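Local structure of dipeptide Epimerase (Enterococcus faecalis, 3KUM) at residues L186-N191 and E212-P217. The protein is a member of the mandelate racemase/muconate lactonizing enzyme family, a magnesium-binding enzyme of the enolase superfamily built around a TIM-type barrel. Numbering follows the deposited sequence.
Sequences LRLDAN and ELVEQP. With MG (magnesium ion), chain K; TYR (tyrosine), chain J.
Glu212 OE2 accepts two hydrogen bonds of a salt bridge from Arg187, 2.9 Å from Arg187 NE and equally far from Arg187 NH2, while NH2 also reaches Glu212 OE1. The guanidinium presents its NE edge to the carboxylate's syn side, the two planes only 17° apart. A bend at chi3 (52°) brings that edge round to Glu212, and Arg187 CB rests on Leu213 CD1. Each has a second salt bridge, Arg187 with Asp132 and Glu212 with Arg316.

Parallel backbone pairing follows: Leu188 N donates to Leu213 O at 3.0 Å, Glu215 N to Leu188 O at 2.7 Å, and Ala190 N to Glu215 O. This register sets Asp189 beside Glu215 on the Arg187 face, their carboxylates stacked 25° apart. The magnesium ion binds both, 2.3 Å from Asp189 OD2 and 2.1 Å from Glu215 OE2, which probably offsets their repulsion. Lys161 NZ also hydrogen-bonds Asp189 OD2, and Lys159 NZ forms a salt bridge with Glu215 OE1. Asp189 OD1 accepts hydrogen bonds from a metal-bound water and, closing an Asx turn, from Asn191 N. Asn191, its OD1 held by Lys161, hydrogen-bonds through ND2 to the bound tyrosine's OXT, which also binds magnesium. Asp189, Glu215 and Asp240 supply the protein ligands of the metal site at the C-terminal strand ends, as in enolase-superfamily barrels.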
loop_
_atom_site.group_PDB
_atom_site.type_symbol
_atom_site.label_atom_id
_atom_site.label_comp_id
_atom_site.label_asym_id
_atom_site.label_seq_id
_atom_site.Cartn_x
_atom_site.Cartn_y
_atom_site.Cartn_z
ATOM N N LEU A 186 -27.002 13.272 0.160
ATOM C CA LEU A 186 -26.734 14.041 1.365
ATOM C C LEU A 186 -25.972 13.242 2.410
ATOM O O LEU A 186 -26.486 12.262 2.948
ATOM C CB LEU A 186 -28.045 14.533 1.989
ATOM C CG LEU A 186 -28.941 15.460 1.167
ATOM C CD1 LEU A 186 -30.225 15.713 1.938
ATOM C CD2 LEU A 186 -28.222 16.769 0.883
ATOM N N ARG A 187 -24.745 13.661 2.692
ATOM C CA ARG A 187 -23.934 13.000 3.710
ATOM C C ARG A 187 -23.906 13.933 4.920
ATOM O O ARG A 187 -23.848 15.147 4.764
ATOM C CB ARG A 187 -22.514 12.737 3.180
ATOM C CG ARG A 187 -21.907 13.891 2.394
ATOM C CD ARG A 187 -20.628 13.484 1.642
ATOM N NE ARG A 187 -20.815 12.287 0.820
ATOM C CZ ARG A 187 -20.105 11.993 -0.268
ATOM N NH1 ARG A 187 -19.142 12.804 -0.697
ATOM N NH2 ARG A 187 -20.355 10.876 -0.928
ATOM N N LEU A 188 -23.968 13.370 6.121
ATOM C CA LEU A 188 -23.956 14.193 7.324
ATOM C C LEU A 188 -22.666 13.983 8.102
ATOM O O LEU A 188 -22.068 12.909 8.050
ATOM C CB LEU A 188 -25.140 13.845 8.229
ATOM C CG LEU A 188 -26.532 13.743 7.600
ATOM C CD1 LEU A 188 -27.538 13.427 8.698
ATOM C CD2 LEU A 188 -26.896 15.032 6.888
ATOM N N ASP A 189 -22.260 15.015 8.831
ATOM C CA ASP A 189 -21.047 14.975 9.638
ATOM C C ASP A 189 -21.360 15.643 10.978
ATOM O O ASP A 189 -21.607 16.845 11.026
ATOM C CB ASP A 189 -19.929 15.745 8.933
ATOM C CG ASP A 189 -18.565 15.481 9.538
ATOM O OD1 ASP A 189 -18.505 15.081 10.720
ATOM O OD2 ASP A 189 -17.556 15.683 8.831
ATOM N N ALA A 190 -21.345 14.870 12.060
ATOM C CA ALA A 190 -21.648 15.409 13.383
ATOM C C ALA A 190 -20.415 15.701 14.239
ATOM O O ALA A 190 -20.532 16.015 15.425
ATOM C CB ALA A 190 -22.572 14.449 14.129
ATOM N N ASN A 191 -19.238 15.605 13.637
ATOM C CA ASN A 191 -17.993 15.838 14.356
ATOM C C ASN A 191 -18.009 15.473 15.840
ATOM O O ASN A 191 -17.804 16.327 16.702
ATOM C CB ASN A 191 -17.536 17.287 14.184
ATOM C CG ASN A 191 -16.945 17.545 12.808
ATOM O OD1 ASN A 191 -17.585 18.144 11.942
ATOM N ND2 ASN A 191 -15.714 17.074 12.596
ATOM N N GLU A 212 -27.162 9.345 2.801
ATOM C CA GLU A 212 -26.132 8.483 2.232
ATOM C C GLU A 212 -25.295 7.845 3.334
ATOM O O GLU A 212 -25.052 6.638 3.319
ATOM C CB GLU A 212 -25.211 9.265 1.308
ATOM C CG GLU A 212 -24.203 8.378 0.603
ATOM C CD GLU A 212 -23.032 9.151 0.060
ATOM O OE1 GLU A 212 -22.250 8.580 -0.727
ATOM O OE2 GLU A 212 -22.888 10.334 0.426
ATOM N N LEU A 213 -24.859 8.657 4.293
ATOM C CA LEU A 213 -24.042 8.155 5.392
ATOM C C LEU A 213 -23.857 9.224 6.458
ATOM O O LEU A 213 -24.063 10.402 6.198
ATOM C CB LEU A 213 -22.667 7.721 4.859
ATOM C CG LEU A 213 -21.860 8.778 4.089
ATOM C CD1 LEU A 213 -21.257 9.793 5.050
ATOM C CD2 LEU A 213 -20.753 8.096 3.299
ATOM N N VAL A 214 -23.463 8.794 7.654
ATOM C CA VAL A 214 -23.215 9.700 8.771
ATOM C C VAL A 214 -21.753 9.555 9.224
ATOM O O VAL A 214 -21.308 8.469 9.585
ATOM C CB VAL A 214 -24.158 9.392 9.953
ATOM C CG1 VAL A 214 -23.851 10.314 11.131
ATOM C CG2 VAL A 214 -25.607 9.570 9.510
ATOM N N GLU A 215 -21.031 10.671 9.198
ATOM C CA GLU A 215 -19.618 10.750 9.562
ATOM C C GLU A 215 -19.361 11.058 11.044
ATOM O O GLU A 215 -19.930 12.000 11.607
ATOM C CB GLU A 215 -18.956 11.827 8.691
ATOM C CG GLU A 215 -17.434 11.882 8.744
ATOM C CD GLU A 215 -16.850 12.808 7.682
ATOM O OE1 GLU A 215 -17.576 13.157 6.722
ATOM O OE2 GLU A 215 -15.658 13.179 7.798
ATOM N N GLN A 216 -18.504 10.247 11.659
ATOM C CA GLN A 216 -18.097 10.392 13.060
ATOM C C GLN A 216 -19.181 10.924 14.002
ATOM O O GLN A 216 -19.111 12.067 14.467
ATOM C CB GLN A 216 -16.865 11.306 13.146
ATOM C CG GLN A 216 -16.069 11.169 14.441
ATOM C CD GLN A 216 -15.350 9.838 14.549
ATOM O OE1 GLN A 216 -14.736 9.379 13.587
ATOM N NE2 GLN A 216 -15.409 9.215 15.727
ATOM N N PRO A 217 -20.182 10.090 14.323
ATOM C CA PRO A 217 -21.275 10.493 15.214
ATOM C C PRO A 217 -20.904 10.655 16.696
ATOM O O PRO A 217 -21.537 11.432 17.415
ATOM C CB PRO A 217 -22.305 9.391 14.998
ATOM C CG PRO A 217 -21.435 8.182 14.735
ATOM C CD PRO A 217 -20.426 8.746 13.769
HETATM MG MG MG K . -15.575 14.658 9.268
HETATM N N TYR J . -13.136 19.040 7.197
HETATM C CA TYR J . -13.251 18.449 8.524
HETATM C C TYR J . -14.148 17.213 8.561
HETATM O O TYR J . -14.392 16.613 7.489
HETATM C CB TYR J . -13.776 19.491 9.509
HETATM C CG TYR J . -12.846 20.662 9.708
HETATM C CD1 TYR J . -13.354 21.948 9.861
HETATM C CD2 TYR J . -11.458 20.487 9.752
HETATM C CE1 TYR J . -12.514 23.034 10.052
HETATM C CE2 TYR J . -10.601 21.573 9.940
HETATM C CZ TYR J . -11.142 22.846 10.087
HETATM O OH TYR J . -10.331 23.946 10.247
HETATM O OXT TYR J . -14.577 16.854 9.683
HETATM O O HOH W 1 -16.048 14.023 11.178
#